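Local structure of probable arabinosyltransferase B (Mycobacterium tuberculosis H37Rv, 7BVF) at residues F287-H291 against R351-L355. The protein polymerises arabinose into the arabinan of cell-wall arabinogalactan as a membrane-embedded arabinosyltransferase, and is a target of the anti-tuberculosis drug ethambutol. Residues are numbered along the deposited sequence; the frame is centred on the assembly and turned at random.
Sequences FLLWH and RLPDL
Where two helices of a membrane enzyme meet near their ends, polar side chains can donate hydrogen bonds to main-chain carbonyls; residues 287-291 and 351-355 illustrate this. The first segment is wholly helical, with His291 N hydrogen-bonded to Phe287 O at 3.0 Å; the second passes from loop residue Arg351 (phi/psi -111/37) into the helix that carries Leu355. The CA atoms of His291 and Leu355 approach to 7.2 Å. Two weak hydrogen bonds run reciprocally: Arg351 NH1 to His291 O (2.6 Å) and His291 NE2 to Arg351 O (3.0 Å). With His291 chi1 t, the Arg351 guanidinium stacks flat on its ring, centres 4.7 Å apart and planes at 29°; Leu355 CD2 lies over the opposite face. Apolar packing continues through Leu355 (t, p): Leu355 CD1 meets Phe287 CB at 4.0 Å, and Leu355 CD2 meets Leu288 CD2 at 4.1 Å. The contact thus joins helix 278-293 to helix 353-369 in the GT-C-clan region; Trp395, ending helix 381-395, packs edge-to-face with Phe287, and Trp290 NE1 is hydrogen-bonded to Met396 O just beyond.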
loop_
_atom_site.group_PDB
_atom_site.type_symbol
_atom_site.label_atom_id
_atom_site.label_comp_id
_atom_site.label_asym_id
_atom_site.label_seq_id
_atom_site.Cartn_x
_atom_site.Cartn_y
_atom_site.Cartn_z
ATOM N N PHE A 287 21.942 30.495 -4.100
ATOM C CA PHE A 287 21.415 30.394 -2.743
ATOM C C PHE A 287 20.588 31.623 -2.390
ATOM O O PHE A 287 19.486 31.505 -1.837
ATOM C CB PHE A 287 22.555 30.214 -1.739
ATOM C CG PHE A 287 22.831 28.783 -1.390
ATOM C CD1 PHE A 287 21.986 28.087 -0.554
ATOM C CD2 PHE A 287 23.933 28.133 -1.903
ATOM C CE1 PHE A 287 22.237 26.774 -0.242
ATOM C CE2 PHE A 287 24.184 26.818 -1.590
ATOM C CZ PHE A 287 23.335 26.139 -0.760
ATOM N N LEU A 288 21.099 32.812 -2.713
ATOM C CA LEU A 288 20.388 34.037 -2.367
ATOM C C LEU A 288 19.089 34.183 -3.145
ATOM O O LEU A 288 18.132 34.770 -2.634
ATOM C CB LEU A 288 21.281 35.250 -2.604
ATOM C CG LEU A 288 22.486 35.389 -1.678
ATOM C CD1 LEU A 288 23.135 36.744 -1.857
ATOM C CD2 LEU A 288 22.081 35.177 -0.236
ATOM N N LEU A 289 19.031 33.669 -4.372
ATOM C CA LEU A 289 17.795 33.757 -5.143
ATOM C C LEU A 289 16.743 32.799 -4.605
ATOM O O LEU A 289 15.569 33.166 -4.468
ATOM C CB LEU A 289 18.088 33.469 -6.612
ATOM C CG LEU A 289 16.951 33.579 -7.621
ATOM C CD1 LEU A 289 16.584 35.029 -7.856
ATOM C CD2 LEU A 289 17.362 32.918 -8.916
ATOM N N TRP A 290 17.143 31.566 -4.300
ATOM C CA TRP A 290 16.215 30.581 -3.769
ATOM C C TRP A 290 15.745 30.925 -2.368
ATOM O O TRP A 290 14.664 30.488 -1.969
ATOM C CB TRP A 290 16.861 29.200 -3.769
ATOM C CG TRP A 290 15.897 28.086 -3.574
ATOM C CD1 TRP A 290 15.738 27.333 -2.455
ATOM C CD2 TRP A 290 14.957 27.589 -4.529
ATOM N NE1 TRP A 290 14.756 26.397 -2.650
ATOM C CE2 TRP A 290 14.261 26.534 -3.919
ATOM C CE3 TRP A 290 14.637 27.934 -5.842
ATOM C CZ2 TRP A 290 13.267 25.824 -4.572
ATOM C CZ3 TRP A 290 13.652 27.230 -6.485
ATOM C CH2 TRP A 290 12.977 26.187 -5.853
ATOM N N HIS A 291 16.527 31.685 -1.602
ATOM C CA HIS A 291 16.047 32.096 -0.289
ATOM C C HIS A 291 14.838 33.016 -0.395
ATOM O O HIS A 291 14.019 33.064 0.527
ATOM C CB HIS A 291 17.162 32.780 0.496
ATOM C CG HIS A 291 16.803 33.085 1.917
ATOM N ND1 HIS A 291 16.631 34.369 2.382
ATOM C CD2 HIS A 291 16.586 32.270 2.975
ATOM C CE1 HIS A 291 16.323 34.333 3.665
ATOM N NE2 HIS A 291 16.289 33.072 4.049
ATOM N N ARG A 351 14.304 31.988 8.409
ATOM C CA ARG A 351 15.043 30.955 7.693
ATOM C C ARG A 351 16.438 31.430 7.299
ATOM O O ARG A 351 16.937 31.104 6.223
ATOM C CB ARG A 351 14.273 30.497 6.459
ATOM C CG ARG A 351 12.773 30.513 6.628
ATOM C CD ARG A 351 12.066 29.861 5.456
ATOM N NE ARG A 351 12.645 30.231 4.169
ATOM C CZ ARG A 351 12.380 31.361 3.527
ATOM N NH1 ARG A 351 12.943 31.612 2.358
ATOM N NH2 ARG A 351 11.548 32.241 4.050
ATOM N N LEU A 352 17.072 32.218 8.158
ATOM C CA LEU A 352 18.449 32.656 7.963
ATOM C C LEU A 352 19.454 31.576 8.361
ATOM O O LEU A 352 20.469 31.410 7.669
ATOM C CB LEU A 352 18.721 33.943 8.742
ATOM C CG LEU A 352 18.364 35.250 8.042
ATOM C CD1 LEU A 352 18.762 36.430 8.899
ATOM C CD2 LEU A 352 19.042 35.320 6.695
ATOM N N PRO A 353 19.248 30.852 9.472
ATOM C CA PRO A 353 20.158 29.733 9.767
ATOM C C PRO A 353 20.263 28.718 8.645
ATOM O O PRO A 353 21.357 28.209 8.385
ATOM C CB PRO A 353 19.544 29.122 11.030
ATOM C CG PRO A 353 18.927 30.261 11.708
ATOM C CD PRO A 353 18.368 31.128 10.623
ATOM N N ASP A 354 19.158 28.411 7.965
ATOM C CA ASP A 354 19.198 27.438 6.882
ATOM C C ASP A 354 19.926 27.961 5.652
ATOM O O ASP A 354 20.271 27.168 4.770
ATOM C CB ASP A 354 17.781 27.015 6.504
ATOM C CG ASP A 354 17.190 26.020 7.481
ATOM O OD1 ASP A 354 16.363 26.434 8.322
ATOM O OD2 ASP A 354 17.549 24.825 7.408
ATOM N N LEU A 355 20.155 29.268 5.561
ATOM C CA LEU A 355 20.951 29.839 4.483
ATOM C C LEU A 355 22.428 29.886 4.856
ATOM O O LEU A 355 23.296 29.524 4.048
ATOM C CB LEU A 355 20.441 31.241 4.145
ATOM C CG LEU A 355 21.298 32.098 3.216
ATOM C CD1 LEU A 355 21.175 31.617 1.795
ATOM C CD2 LEU A 355 20.901 33.552 3.320
#